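Local coordinates for hypothetical protein (Pectobacterium atrosepticum SCRI1043, PDB 2P7I), which probably transfers methyl groups from S-adenosylmethionine, as a class I methyltransferase of Rossmann-like fold whose substrate is not established, at residues 197-202 with 239-244; 108-113 with 138-143; 39-44 with 61-66; 49-54 with 67-72; 43-48 with 100-105. All blocks are in the same frame, centred on the assembly; numbering follows the deposited sequence. Where two conformers were deposited one is given.

Contact 1: residues 197-202 with 239-244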
# COMPACT_ATOMS: atom_id res chain seq x y z
N SER B 197 2.29 -10.73 -8.99
CA SER B 197 2.74 -9.38 -9.36
C SER B 197 1.61 -8.62 -10.03
O SER B 197 0.48 -9.10 -10.12
CB SER B 197 3.98 -9.43 -10.28
OG SER B 197 4.66 -8.16 -10.32
N GLY B 198 1.90 -7.40 -10.44
CA GLY B 198 0.94 -6.56 -11.11
C GLY B 198 1.57 -5.89 -12.31
O GLY B 198 2.77 -5.72 -12.39
N ILE B 199 0.76 -5.57 -13.30
CA ILE B 199 1.22 -4.96 -14.52
C ILE B 199 0.56 -3.59 -14.72
O ILE B 199 -0.63 -3.49 -15.00
CB ILE B 199 0.96 -5.87 -15.73
CG1 ILE B 199 1.61 -7.25 -15.49
CG2 ILE B 199 1.44 -5.16 -17.08
CD1 ILE B 199 1.08 -8.34 -16.44
N PHE B 200 1.39 -2.55 -14.55
CA PHE B 200 1.07 -1.15 -14.89
C PHE B 200 0.27 -0.42 -13.81
O PHE B 200 -0.89 -0.67 -13.63
CB PHE B 200 0.35 -0.99 -16.23
CG PHE B 200 0.39 0.42 -16.79
CD1 PHE B 200 1.45 0.84 -17.56
CD2 PHE B 200 -0.63 1.33 -16.56
CE1 PHE B 200 1.48 2.15 -18.09
CE2 PHE B 200 -0.58 2.63 -17.07
CZ PHE B 200 0.47 3.04 -17.81
N PHE B 201 0.92 0.52 -13.14
CA PHE B 201 0.23 1.40 -12.19
C PHE B 201 -0.74 2.32 -12.92
O PHE B 201 -0.32 3.21 -13.62
CB PHE B 201 1.27 2.18 -11.40
CG PHE B 201 0.76 2.71 -10.07
CD1 PHE B 201 -0.14 3.78 -10.05
CD2 PHE B 201 1.17 2.16 -8.88
CE1 PHE B 201 -0.60 4.27 -8.85
CE2 PHE B 201 0.71 2.64 -7.68
CZ PHE B 201 -0.17 3.70 -7.66
N LYS B 202 -2.04 2.10 -12.73
CA LYS B 202 -3.07 2.69 -13.63
C LYS B 202 -3.97 3.63 -12.83
O LYS B 202 -4.79 3.17 -12.04
CB LYS B 202 -3.94 1.58 -14.25
CG LYS B 202 -4.91 2.04 -15.35
CD LYS B 202 -5.89 0.94 -15.70
CE LYS B 202 -6.91 1.41 -16.69
NZ LYS B 202 -7.92 0.32 -16.95
N SER B 239 -3.69 -4.68 -14.25
CA SER B 239 -3.92 -6.12 -14.38
C SER B 239 -3.05 -6.80 -13.36
O SER B 239 -1.99 -6.34 -13.02
CB SER B 239 -3.57 -6.64 -15.78
OG SER B 239 -4.55 -6.20 -16.71
N ILE B 240 -3.52 -7.93 -12.85
CA ILE B 240 -2.73 -8.67 -11.90
C ILE B 240 -2.32 -9.98 -12.59
O ILE B 240 -3.01 -10.46 -13.53
CB ILE B 240 -3.54 -8.96 -10.61
CG1 ILE B 240 -5.01 -9.33 -10.96
CG2 ILE B 240 -3.53 -7.74 -9.68
CD1 ILE B 240 -5.84 -9.75 -9.74
N PHE B 241 -1.23 -10.54 -12.09
CA PHE B 241 -0.47 -11.55 -12.80
C PHE B 241 -0.03 -12.57 -11.78
O PHE B 241 0.71 -12.25 -10.82
CB PHE B 241 0.73 -10.85 -13.51
CG PHE B 241 1.81 -11.77 -14.05
CD1 PHE B 241 1.52 -13.05 -14.54
CD2 PHE B 241 3.11 -11.33 -14.12
CE1 PHE B 241 2.55 -13.88 -15.01
CE2 PHE B 241 4.13 -12.14 -14.63
CZ PHE B 241 3.86 -13.43 -15.03
N LEU B 242 -0.54 -13.78 -11.94
CA LEU B 242 -0.04 -14.93 -11.25
C LEU B 242 0.78 -15.86 -12.18
O LEU B 242 0.31 -16.28 -13.21
CB LEU B 242 -1.18 -15.74 -10.62
CG LEU B 242 -2.10 -15.09 -9.57
CD1 LEU B 242 -3.00 -16.26 -8.99
CD2 LEU B 242 -1.32 -14.45 -8.48
N LEU B 243 1.99 -16.18 -11.76
CA LEU B 243 2.81 -17.21 -12.40
C LEU B 243 2.56 -18.49 -11.67
O LEU B 243 2.79 -18.59 -10.45
CB LEU B 243 4.31 -16.89 -12.32
CG LEU B 243 5.21 -17.84 -13.15
CD1 LEU B 243 5.00 -17.56 -14.68
CD2 LEU B 243 6.66 -17.65 -12.74
N CYS B 244 2.10 -19.49 -12.38
CA CYS B 244 1.72 -20.75 -11.76
C CYS B 244 2.45 -21.93 -12.39
O CYS B 244 2.85 -21.88 -13.57
CB CYS B 244 0.23 -20.98 -11.99
SG CYS B 244 -0.86 -19.70 -11.30
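Ile199 and Phe241 meet on one face of the sheet, where their side chains cross obliquely. The touch is made by the far end of the isoleucine: Ile199 CD1 lies 3.9 Å from Phe241 CB, carried there by an extended outer torsion (chi2 164°). Ile199 CD1 and Ser197 CB both approach the Phe241 ring at a slant, Ser197 CB being 4.4 Å from Phe241 CD2. Phe37 of helix 24-37 also meets the ring, and Tyr195 of a second subunit packs on Phe241. The two strands are antiparallel partners at one end of the sheet within this chain. Strand 237-245 is inserted antiparallel between 135-142 and 192-201, which gives the 3-2-1-4-5-7-6 order of class I methyltransferases. Ser197 pairs with Phe241 through two bonds: Ser197 N to Phe241 O at 2.9 Å, and Phe241 N to Ser197 O at 3.0 Å. At the Ile199 and Ser239 pair, Ile199 N gives Ser239 O a nearly straight bond of 2.9 Å, while the return bond from Ser239 N to Ile199 O is weak. Between them, Gly198 faces Ile240 backbone to backbone, with the two CA atoms 4.3 Å apart.

Contact 2: residues 108-113 with 138-143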
# COMPACT_ATOMS: atom_id res chain seq x y z
N VAL B 108 -0.47 -19.28 -21.87
CA VAL B 108 -0.84 -17.89 -21.67
C VAL B 108 -2.35 -17.81 -21.56
O VAL B 108 -3.06 -18.28 -22.45
CB VAL B 108 -0.32 -16.97 -22.81
CG1 VAL B 108 -0.98 -15.57 -22.71
CG2 VAL B 108 1.20 -16.87 -22.77
N LEU B 109 -2.83 -17.25 -20.43
CA LEU B 109 -4.27 -16.98 -20.24
C LEU B 109 -4.45 -15.55 -19.74
O LEU B 109 -4.46 -15.28 -18.52
CB LEU B 109 -4.91 -18.01 -19.31
CG LEU B 109 -6.43 -18.08 -19.25
CD1 LEU B 109 -7.12 -18.64 -20.54
CD2 LEU B 109 -6.87 -18.88 -17.98
N THR B 110 -4.49 -14.62 -20.69
CA THR B 110 -4.53 -13.19 -20.37
C THR B 110 -5.86 -12.60 -20.74
O THR B 110 -6.27 -12.69 -21.91
CB THR B 110 -3.40 -12.35 -21.04
OG1 THR B 110 -3.37 -12.56 -22.47
CG2 THR B 110 -2.07 -12.71 -20.44
N HIS B 111 -6.51 -12.02 -19.74
CA HIS B 111 -7.83 -11.43 -19.90
C HIS B 111 -8.84 -12.35 -20.55
O HIS B 111 -9.61 -11.96 -21.42
CB HIS B 111 -7.72 -10.10 -20.65
CG HIS B 111 -7.01 -9.04 -19.87
ND1 HIS B 111 -7.32 -7.71 -19.98
CD2 HIS B 111 -6.08 -9.12 -18.89
CE1 HIS B 111 -6.55 -7.01 -19.16
NE2 HIS B 111 -5.81 -7.85 -18.47
N VAL B 112 -8.86 -13.59 -20.09
CA VAL B 112 -9.82 -14.58 -20.54
C VAL B 112 -10.60 -15.19 -19.34
O VAL B 112 -11.81 -15.41 -19.46
CB VAL B 112 -9.10 -15.73 -21.30
CG1 VAL B 112 -10.04 -16.91 -21.57
CG2 VAL B 112 -8.40 -15.21 -22.58
N LEU B 113 -9.92 -15.45 -18.21
CA LEU B 113 -10.56 -16.19 -17.08
C LEU B 113 -11.85 -15.53 -16.54
O LEU B 113 -12.80 -16.23 -16.12
CB LEU B 113 -9.57 -16.45 -15.93
CG LEU B 113 -10.07 -17.43 -14.88
CD1 LEU B 113 -10.16 -18.85 -15.45
CD2 LEU B 113 -9.19 -17.32 -13.60
N PHE B 138 0.85 -18.41 -17.35
CA PHE B 138 0.86 -16.96 -17.25
C PHE B 138 -0.57 -16.49 -17.20
O PHE B 138 -1.23 -16.29 -18.24
CB PHE B 138 1.59 -16.37 -18.43
CG PHE B 138 3.03 -16.78 -18.47
CD1 PHE B 138 3.39 -18.04 -18.93
CD2 PHE B 138 4.03 -15.89 -18.07
CE1 PHE B 138 4.72 -18.45 -18.94
CE2 PHE B 138 5.36 -16.26 -18.09
CZ PHE B 138 5.71 -17.56 -18.51
N LEU B 139 -1.03 -16.26 -15.98
CA LEU B 139 -2.42 -15.96 -15.68
C LEU B 139 -2.62 -14.48 -15.37
O LEU B 139 -2.15 -14.00 -14.37
CB LEU B 139 -2.92 -16.80 -14.48
CG LEU B 139 -4.35 -16.57 -14.01
CD1 LEU B 139 -5.36 -16.89 -15.15
CD2 LEU B 139 -4.65 -17.48 -12.79
N VAL B 140 -3.31 -13.78 -16.25
CA VAL B 140 -3.44 -12.31 -16.09
C VAL B 140 -4.90 -11.92 -16.24
O VAL B 140 -5.52 -12.31 -17.18
CB VAL B 140 -2.55 -11.51 -17.08
CG1 VAL B 140 -2.74 -10.01 -16.89
CG2 VAL B 140 -1.08 -11.87 -16.91
N CYS B 141 -5.41 -11.11 -15.31
CA CYS B 141 -6.76 -10.59 -15.37
C CYS B 141 -6.80 -9.11 -15.01
O CYS B 141 -5.93 -8.62 -14.27
CB CYS B 141 -7.62 -11.33 -14.36
SG CYS B 141 -7.92 -13.07 -14.76
N PRO B 142 -7.83 -8.40 -15.46
CA PRO B 142 -8.06 -7.03 -15.02
C PRO B 142 -8.28 -7.00 -13.50
O PRO B 142 -8.91 -7.87 -12.94
CB PRO B 142 -9.32 -6.61 -15.80
CG PRO B 142 -9.58 -7.56 -16.70
CD PRO B 142 -8.85 -8.82 -16.41
N ASN B 143 -7.69 -6.03 -12.84
CA ASN B 143 -7.70 -5.95 -11.40
C ASN B 143 -8.80 -5.08 -10.84
O ASN B 143 -8.90 -3.88 -11.15
CB ASN B 143 -6.35 -5.38 -11.00
CG ASN B 143 -6.16 -5.26 -9.53
OD1 ASN B 143 -6.81 -5.97 -8.73
ND2 ASN B 143 -5.22 -4.42 -9.14
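Pro142 lays CD over one face of the His111 imidazole, 3.7 Å from the ring centroid and only 9° off the normal, a CH-pi contact over the middle of the face. On the face carrying Leu109 and Leu139, Leu139 CD1 is the bump, turned toward the other strand by chi2 (60°). Its hollow is formed by Leu109 CD2 at 3.8 Å, the two leucines side by side, and by Leu113 CD2 at 4.2 Å, whose side chain comes across at a slant. Further along, Leu113 CB lies 3.9 Å from Cys141 SG. These strands, 104-110 and 135-142, are parallel neighbours in the Rossmann-like sheet, and His111 lies just past the carboxyl end of the first. A Tris molecule near Thr110, probably from the crystallisation liquor, may mark a pocket. Thr110 has two conformers; in one, CG2 lies beside Val140 CB at 3.6 Å. The backbones are joined by Leu109 N to Phe138 O, Val140 N to Leu109 O and His111 N to Val140 O, the last at 2.8 Å. His111 NE2 is hydrogen-bonded to Ser239 OG.

Contact 3: residues 39-44 with 61-66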
# COMPACT_ATOMS: atom_id res chain seq x y z
N PRO B 39 10.98 -12.64 -18.25
CA PRO B 39 11.93 -13.30 -17.37
C PRO B 39 11.54 -14.72 -16.93
O PRO B 39 12.39 -15.48 -16.45
CB PRO B 39 11.98 -12.39 -16.14
CG PRO B 39 11.29 -11.16 -16.50
CD PRO B 39 10.40 -11.44 -17.64
N PHE B 40 10.26 -15.06 -17.06
CA PHE B 40 9.74 -16.34 -16.60
C PHE B 40 9.55 -17.38 -17.68
O PHE B 40 9.30 -18.55 -17.35
CB PHE B 40 8.38 -16.14 -15.92
CG PHE B 40 8.40 -15.20 -14.76
CD1 PHE B 40 9.14 -15.52 -13.63
CD2 PHE B 40 7.66 -14.01 -14.76
CE1 PHE B 40 9.15 -14.68 -12.52
CE2 PHE B 40 7.66 -13.17 -13.67
CZ PHE B 40 8.40 -13.50 -12.54
N PHE B 41 9.61 -16.98 -18.95
CA PHE B 41 9.39 -17.90 -20.06
C PHE B 41 10.31 -19.11 -19.94
O PHE B 41 11.48 -18.98 -19.57
CB PHE B 41 9.63 -17.23 -21.41
CG PHE B 41 8.50 -16.37 -21.92
CD1 PHE B 41 7.16 -16.71 -21.75
CD2 PHE B 41 8.79 -15.23 -22.66
CE1 PHE B 41 6.13 -15.91 -22.29
CE2 PHE B 41 7.79 -14.42 -23.17
CZ PHE B 41 6.46 -14.75 -22.99
N ARG B 42 9.74 -20.28 -20.21
CA ARG B 42 10.47 -21.53 -20.30
C ARG B 42 10.86 -21.82 -21.74
O ARG B 42 10.11 -21.50 -22.66
CB ARG B 42 9.58 -22.68 -19.86
CG ARG B 42 8.98 -22.57 -18.50
CD ARG B 42 9.95 -23.00 -17.47
NE ARG B 42 10.35 -24.36 -17.78
CZ ARG B 42 11.50 -24.91 -17.42
NH1 ARG B 42 12.38 -24.23 -16.70
NH2 ARG B 42 11.75 -26.16 -17.80
N PRO B 43 11.99 -22.51 -21.95
CA PRO B 43 12.29 -22.91 -23.34
C PRO B 43 11.28 -23.94 -23.77
O PRO B 43 10.76 -24.67 -22.93
CB PRO B 43 13.68 -23.55 -23.23
CG PRO B 43 13.81 -23.95 -21.75
CD PRO B 43 12.99 -22.97 -20.98
N GLY B 44 10.94 -23.96 -25.05
CA GLY B 44 10.05 -24.99 -25.56
C GLY B 44 8.93 -24.34 -26.31
O GLY B 44 9.15 -23.36 -26.98
N GLN B 61 5.00 -14.29 -30.92
CA GLN B 61 5.80 -14.81 -32.03
C GLN B 61 7.23 -14.27 -32.06
O GLN B 61 8.13 -14.92 -32.62
CB GLN B 61 5.13 -14.53 -33.37
CG GLN B 61 3.95 -15.44 -33.64
CD GLN B 61 3.44 -15.30 -35.07
OE1 GLN B 61 2.81 -14.30 -35.42
NE2 GLN B 61 3.73 -16.30 -35.89
N GLU B 62 7.46 -13.10 -31.47
CA GLU B 62 8.82 -12.62 -31.30
C GLU B 62 9.60 -13.49 -30.31
O GLU B 62 10.82 -13.42 -30.27
CB GLU B 62 8.85 -11.16 -30.86
CG GLU B 62 8.16 -10.20 -31.82
CD GLU B 62 8.57 -10.43 -33.27
OE1 GLU B 62 9.79 -10.41 -33.56
OE2 GLU B 62 7.67 -10.66 -34.12
N HIS B 63 8.92 -14.32 -29.52
CA HIS B 63 9.59 -15.13 -28.51
C HIS B 63 9.59 -16.63 -28.73
O HIS B 63 10.43 -17.33 -28.16
CB HIS B 63 8.98 -14.83 -27.14
CG HIS B 63 9.35 -13.48 -26.64
ND1 HIS B 63 8.70 -12.33 -27.05
CD2 HIS B 63 10.34 -13.07 -25.81
CE1 HIS B 63 9.26 -11.28 -26.49
NE2 HIS B 63 10.26 -11.70 -25.73
N PHE B 64 8.62 -17.13 -29.51
CA PHE B 64 8.42 -18.55 -29.68
C PHE B 64 8.09 -18.79 -31.15
O PHE B 64 7.29 -18.08 -31.71
CB PHE B 64 7.24 -19.03 -28.83
CG PHE B 64 7.50 -18.99 -27.37
CD1 PHE B 64 8.10 -20.06 -26.75
CD2 PHE B 64 7.13 -17.89 -26.62
CE1 PHE B 64 8.35 -20.02 -25.40
CE2 PHE B 64 7.38 -17.86 -25.27
CZ PHE B 64 7.99 -18.92 -24.67
N ASN B 65 8.71 -19.80 -31.73
CA ASN B 65 8.31 -20.27 -33.06
C ASN B 65 7.19 -21.33 -33.06
O ASN B 65 6.60 -21.61 -34.10
CB ASN B 65 9.52 -20.81 -33.84
CG ASN B 65 10.28 -21.92 -33.09
OD1 ASN B 65 9.78 -22.51 -32.13
ND2 ASN B 65 11.50 -22.19 -33.54
N ASP B 66 6.94 -21.96 -31.92
CA ASP B 66 5.97 -23.04 -31.87
C ASP B 66 4.89 -22.65 -30.90
O ASP B 66 5.05 -22.83 -29.70
CB ASP B 66 6.65 -24.34 -31.44
CG ASP B 66 5.70 -25.51 -31.41
OD1 ASP B 66 4.49 -25.34 -31.71
OD2 ASP B 66 6.18 -26.63 -31.08
O HOH W 1 8.69 -22.40 -29.63
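Phe41 and Phe64 form an edge-to-face aromatic pair, the ring planes 87° apart and the centroids 4.9 Å from each other. With Phe64 CG anti to the carbonyl carbon (chi1 -69°), the ring extends toward Phe41, and Phe64 CE2 is the atom that points in, 3.6 Å above the plane of the Phe41 ring and over its centre. His63 joins from the Phe41 CE2 corner: His63 CD2 is 3.9 Å from Phe41 CE2, the planes inclined at 51°, an oblique approach. The three rings make an aromatic cluster that ties together two loops of the Rossmann-like domain, one leading into strand 46-49 and the other into strand 67-71. Carbonyl oxygens form the second kind of contact. They reach the rim of Phe64 in its plane, Gly44 O at 3.5 Å from CD1 and Arg42 O at 3.6 Å from CE1, where the polarised ring hydrogens would favour them. Arg42 O also takes a hydrogen bond from Asn106. Third comes water, which donates to Gly44 O at 2.9 Å and to Asn65 OD1 at 2.7 Å, bridging the loops beside the Phe64 edge.

Contact 4: residues 49-54 with 67-72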
# COMPACT_ATOMS: atom_id res chain seq x y z
N LEU B 49 -4.32 -19.54 -24.85
CA LEU B 49 -5.73 -19.83 -24.66
C LEU B 49 -6.53 -18.56 -24.83
O LEU B 49 -6.32 -17.59 -24.10
CB LEU B 49 -5.95 -20.44 -23.27
CG LEU B 49 -5.34 -21.84 -23.12
CD1 LEU B 49 -5.37 -22.30 -21.67
CD2 LEU B 49 -6.09 -22.80 -24.04
N GLY B 50 -7.45 -18.56 -25.78
CA GLY B 50 -8.27 -17.38 -26.10
C GLY B 50 -7.53 -16.39 -26.96
O GLY B 50 -7.40 -15.24 -26.60
N SER B 51 -7.03 -16.85 -28.10
CA SER B 51 -6.12 -16.04 -28.92
C SER B 51 -6.85 -14.98 -29.75
O SER B 51 -6.23 -14.07 -30.34
CB SER B 51 -5.32 -16.96 -29.83
OG SER B 51 -6.16 -17.96 -30.39
N PHE B 52 -8.17 -15.12 -29.82
CA PHE B 52 -9.01 -14.21 -30.59
C PHE B 52 -8.44 -13.89 -31.98
O PHE B 52 -8.15 -14.81 -32.75
CB PHE B 52 -9.30 -12.97 -29.74
CG PHE B 52 -10.53 -12.23 -30.14
CD1 PHE B 52 -11.75 -12.90 -30.29
CD2 PHE B 52 -10.50 -10.86 -30.33
CE1 PHE B 52 -12.90 -12.22 -30.65
CE2 PHE B 52 -11.63 -10.18 -30.68
CZ PHE B 52 -12.84 -10.86 -30.84
N LYS B 53 -8.25 -12.60 -32.30
CA LYS B 53 -7.85 -12.17 -33.65
C LYS B 53 -6.34 -12.17 -33.82
O LYS B 53 -5.85 -11.82 -34.88
CB LYS B 53 -8.36 -10.76 -33.95
CG LYS B 53 -9.89 -10.63 -34.03
CD LYS B 53 -10.33 -9.20 -34.40
N GLY B 54 -5.61 -12.56 -32.78
CA GLY B 54 -4.17 -12.76 -32.91
C GLY B 54 -3.33 -11.54 -32.57
O GLY B 54 -2.12 -11.52 -32.82
N ILE B 67 3.82 -22.10 -31.46
CA ILE B 67 2.70 -21.56 -30.70
C ILE B 67 1.44 -22.26 -31.14
O ILE B 67 1.22 -22.45 -32.32
CB ILE B 67 2.50 -20.05 -30.93
CG1 ILE B 67 3.72 -19.26 -30.45
CG2 ILE B 67 1.27 -19.57 -30.18
CD1 ILE B 67 3.69 -17.76 -30.77
N THR B 68 0.64 -22.66 -30.16
CA THR B 68 -0.64 -23.28 -30.41
C THR B 68 -1.68 -22.32 -29.85
O THR B 68 -1.53 -21.82 -28.72
CB THR B 68 -0.72 -24.66 -29.76
OG1 THR B 68 0.29 -25.50 -30.31
CG2 THR B 68 -2.09 -25.32 -29.95
N CYS B 69 -2.71 -22.06 -30.65
CA CYS B 69 -3.71 -21.04 -30.33
C CYS B 69 -5.08 -21.67 -30.32
O CYS B 69 -5.51 -22.21 -31.34
CB CYS B 69 -3.73 -19.94 -31.39
SG CYS B 69 -2.30 -18.86 -31.48
N VAL B 70 -5.77 -21.56 -29.19
CA VAL B 70 -7.13 -22.05 -29.04
C VAL B 70 -8.06 -20.86 -28.96
O VAL B 70 -7.88 -19.96 -28.13
CB VAL B 70 -7.31 -22.93 -27.78
CG1 VAL B 70 -8.73 -23.45 -27.68
CG2 VAL B 70 -6.35 -24.10 -27.80
N GLU B 71 -9.07 -20.87 -29.83
CA GLU B 71 -10.04 -19.78 -29.93
C GLU B 71 -11.35 -20.37 -30.37
O GLU B 71 -11.39 -21.22 -31.27
CB GLU B 71 -9.56 -18.75 -30.95
CG GLU B 71 -10.54 -17.64 -31.28
CD GLU B 71 -11.15 -16.97 -30.06
OE1 GLU B 71 -10.43 -16.68 -29.08
OE2 GLU B 71 -12.37 -16.72 -30.09
N ALA B 72 -12.43 -19.94 -29.72
CA ALA B 72 -13.78 -20.48 -29.99
C ALA B 72 -14.45 -19.87 -31.24
O ALA B 72 -15.30 -20.51 -31.87
CB ALA B 72 -14.67 -20.27 -28.77
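Val70 O is gripped by two backbone N-H groups in succession: Gly50 N at 2.8 Å, nearly in line with the carbonyl bond, and Ser51 N at 3.2 Å, from above the carbonyl plane. This is the loop after the first strand of a class I methyltransferase fold, which in relatives lies against the cofactor, with Glu71 at the end of strand 67-71, the place where relatives usually carry an acidic residue that holds the cofactor ribose. No cofactor is bound here, but a Tris hydroxyl, probably from the crystallisation liquor, is hydrogen-bonded to Gly50 O, consistent with a pocket. Gly50 has a positive phi, which favours glycine. Ser51 packs its hydroxymethyl on the strand, with Ser51 OG 3.3 Å from Cys69 CB. Before the turn, Leu49 CD2 lies 3.9 Å from Val70 CB, the two side chains side by side. From Ser51 the loop makes a type II' turn, closed by Gly54 N to Ser51 O. The bend of Glu71 at chi2 (49°) turns CD back toward Phe52, and Glu71 OE1 accepts from Phe52 N at 2.8 Å, the N-H standing above the carboxylate plane. Glu71 OE2 bonds to Ser73 N and lies in the plane of the Phe52 ring, at its edge, 3.9 Å from Phe52 CD1.

Contact 5: residues 43-48 with 100-105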
# COMPACT_ATOMS: atom_id res chain seq x y z
N PRO B 43 11.99 -22.51 -21.95
CA PRO B 43 12.29 -22.91 -23.34
C PRO B 43 11.28 -23.94 -23.77
O PRO B 43 10.76 -24.67 -22.93
CB PRO B 43 13.68 -23.55 -23.23
CG PRO B 43 13.81 -23.95 -21.75
CD PRO B 43 12.99 -22.97 -20.98
N GLY B 44 10.94 -23.96 -25.05
CA GLY B 44 10.05 -24.99 -25.56
C GLY B 44 8.93 -24.34 -26.31
O GLY B 44 9.15 -23.36 -26.98
N ASN B 45 7.71 -24.85 -26.15
CA ASN B 45 6.57 -24.34 -26.90
C ASN B 45 5.62 -23.48 -26.04
O ASN B 45 5.79 -23.37 -24.84
CB ASN B 45 5.81 -25.50 -27.54
CG ASN B 45 5.23 -26.45 -26.52
OD1 ASN B 45 5.35 -26.22 -25.31
ND2 ASN B 45 4.56 -27.48 -26.99
N LEU B 46 4.64 -22.88 -26.68
CA LEU B 46 3.68 -22.06 -25.97
C LEU B 46 2.28 -22.38 -26.44
O LEU B 46 2.06 -22.69 -27.62
CB LEU B 46 3.99 -20.58 -26.19
CG LEU B 46 3.07 -19.57 -25.48
CD1 LEU B 46 3.84 -18.38 -24.96
CD2 LEU B 46 1.98 -19.14 -26.43
N LEU B 47 1.33 -22.34 -25.50
CA LEU B 47 -0.08 -22.45 -25.76
C LEU B 47 -0.76 -21.12 -25.37
O LEU B 47 -0.61 -20.67 -24.24
CB LEU B 47 -0.69 -23.60 -24.96
CG LEU B 47 -2.21 -23.82 -24.99
CD1 LEU B 47 -2.78 -24.23 -26.35
CD2 LEU B 47 -2.61 -24.88 -23.90
N GLU B 48 -1.49 -20.52 -26.30
CA GLU B 48 -2.24 -19.28 -26.05
C GLU B 48 -3.74 -19.59 -26.04
O GLU B 48 -4.33 -19.91 -27.08
CB GLU B 48 -1.92 -18.18 -27.07
CG GLU B 48 -2.71 -16.90 -26.81
CD GLU B 48 -2.52 -15.80 -27.85
OE1 GLU B 48 -2.07 -16.06 -28.98
OE2 GLU B 48 -2.89 -14.65 -27.51
N LEU B 100 -5.98 -31.39 -27.11
CA LEU B 100 -4.71 -30.90 -27.60
C LEU B 100 -3.75 -32.06 -27.80
O LEU B 100 -3.77 -33.02 -27.03
CB LEU B 100 -4.12 -29.86 -26.63
CG LEU B 100 -5.08 -28.69 -26.38
CD1 LEU B 100 -4.41 -27.59 -25.54
CD2 LEU B 100 -5.60 -28.16 -27.70
N PRO B 101 -2.89 -31.96 -28.80
CA PRO B 101 -2.01 -33.07 -29.16
C PRO B 101 -0.85 -33.30 -28.23
O PRO B 101 -0.18 -34.31 -28.34
CB PRO B 101 -1.49 -32.65 -30.54
CG PRO B 101 -1.51 -31.17 -30.52
CD PRO B 101 -2.71 -30.80 -29.69
N ARG B 102 -0.62 -32.38 -27.31
CA ARG B 102 0.66 -32.24 -26.66
C ARG B 102 0.46 -31.55 -25.31
O ARG B 102 -0.63 -31.09 -25.02
CB ARG B 102 1.50 -31.36 -27.58
CG ARG B 102 3.00 -31.53 -27.49
CD ARG B 102 3.66 -31.23 -28.85
NE ARG B 102 3.09 -30.04 -29.52
CZ ARG B 102 3.76 -28.92 -29.81
NH1 ARG B 102 5.06 -28.79 -29.53
NH2 ARG B 102 3.13 -27.91 -30.41
N ARG B 103 1.51 -31.52 -24.49
CA ARG B 103 1.57 -30.64 -23.34
C ARG B 103 2.51 -29.47 -23.65
O ARG B 103 3.31 -29.53 -24.60
CB ARG B 103 2.01 -31.39 -22.10
CG ARG B 103 0.94 -32.32 -21.55
CD ARG B 103 1.38 -32.96 -20.27
NE ARG B 103 0.23 -33.30 -19.41
CZ ARG B 103 -0.45 -34.45 -19.45
NH1 ARG B 103 -0.14 -35.40 -20.32
NH2 ARG B 103 -1.46 -34.65 -18.64
N TYR B 104 2.42 -28.40 -22.85
CA TYR B 104 3.03 -27.12 -23.19
C TYR B 104 3.90 -26.55 -22.07
O TYR B 104 3.55 -26.63 -20.86
CB TYR B 104 1.96 -26.12 -23.62
CG TYR B 104 1.17 -26.68 -24.78
CD1 TYR B 104 0.10 -27.53 -24.55
CD2 TYR B 104 1.54 -26.43 -26.10
CE1 TYR B 104 -0.63 -28.07 -25.59
CE2 TYR B 104 0.82 -26.99 -27.17
CZ TYR B 104 -0.27 -27.80 -26.89
OH TYR B 104 -1.01 -28.39 -27.90
N ASP B 105 5.02 -25.99 -22.49
CA ASP B 105 6.01 -25.45 -21.56
C ASP B 105 5.60 -24.10 -20.98
O ASP B 105 5.97 -23.75 -19.87
CB ASP B 105 7.36 -25.34 -22.26
CG ASP B 105 7.84 -26.68 -22.75
OD1 ASP B 105 8.12 -27.54 -21.89
OD2 ASP B 105 7.90 -26.86 -23.99
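Tyr104 presents one face of its ring to Leu47: Leu47 CB stands 3.6 Å above the plane, offset toward the rim, in a CH-pi contact. Here the starts of strands 46-49 and 104-110, neighbouring parallel strands of the Rossmann-like sheet, are fastened by Asn45 and Asp105. The Asn45 amide, turned only 20° from the Tyr104 ring plane, brings ND2 to 3.3 Å from Tyr104 CD2 at a slant. The close approach of that ND2 to Arg102 NH1 is too short for two donors and is doubtful; Arg102 NH1 has its salt bridge with Asp66. Asn45 CG, between the backbone N and the carbonyl carbon (chi1 63°), is set beside Asp105. Asp105 N gives a bond to Asn45 OD1 at 2.8 Å, and Asn45 N returns one of 3.0 Å, which Asp105 OD2 accepts on its anti lone pair. A weak bond runs from Asn45 ND2 to Arg103 O. Leu47 and Leu100 meet tip to tip, Leu47 CD2 lying 3.6 Å from Leu100 CD1.

Contacts 1, 2, 4 and 5 all reach one seven-stranded sheet with the order 3-2-1-4-5-7-6, and contact 3 joins two loops that lead into its strands. Contacts 3 and 5, centres about 10 Å apart, start from the same part of the chain and share Pro43 and Gly44; the segments of 3 and 4 alternate. Contact 4 lies in the span between the two segments of contact 5, while contacts 2 and 1 follow in turn. Contact 2 sits about 3 Å from the centre of the chain and touches all the others, meeting contact 1 through neighbouring strands 135-142 and 237-245. Contacts 1 and 4, centres about 21 Å apart, lie on opposite sides: 4 forms the probable cofactor end, 1 and 3 touch the second subunit.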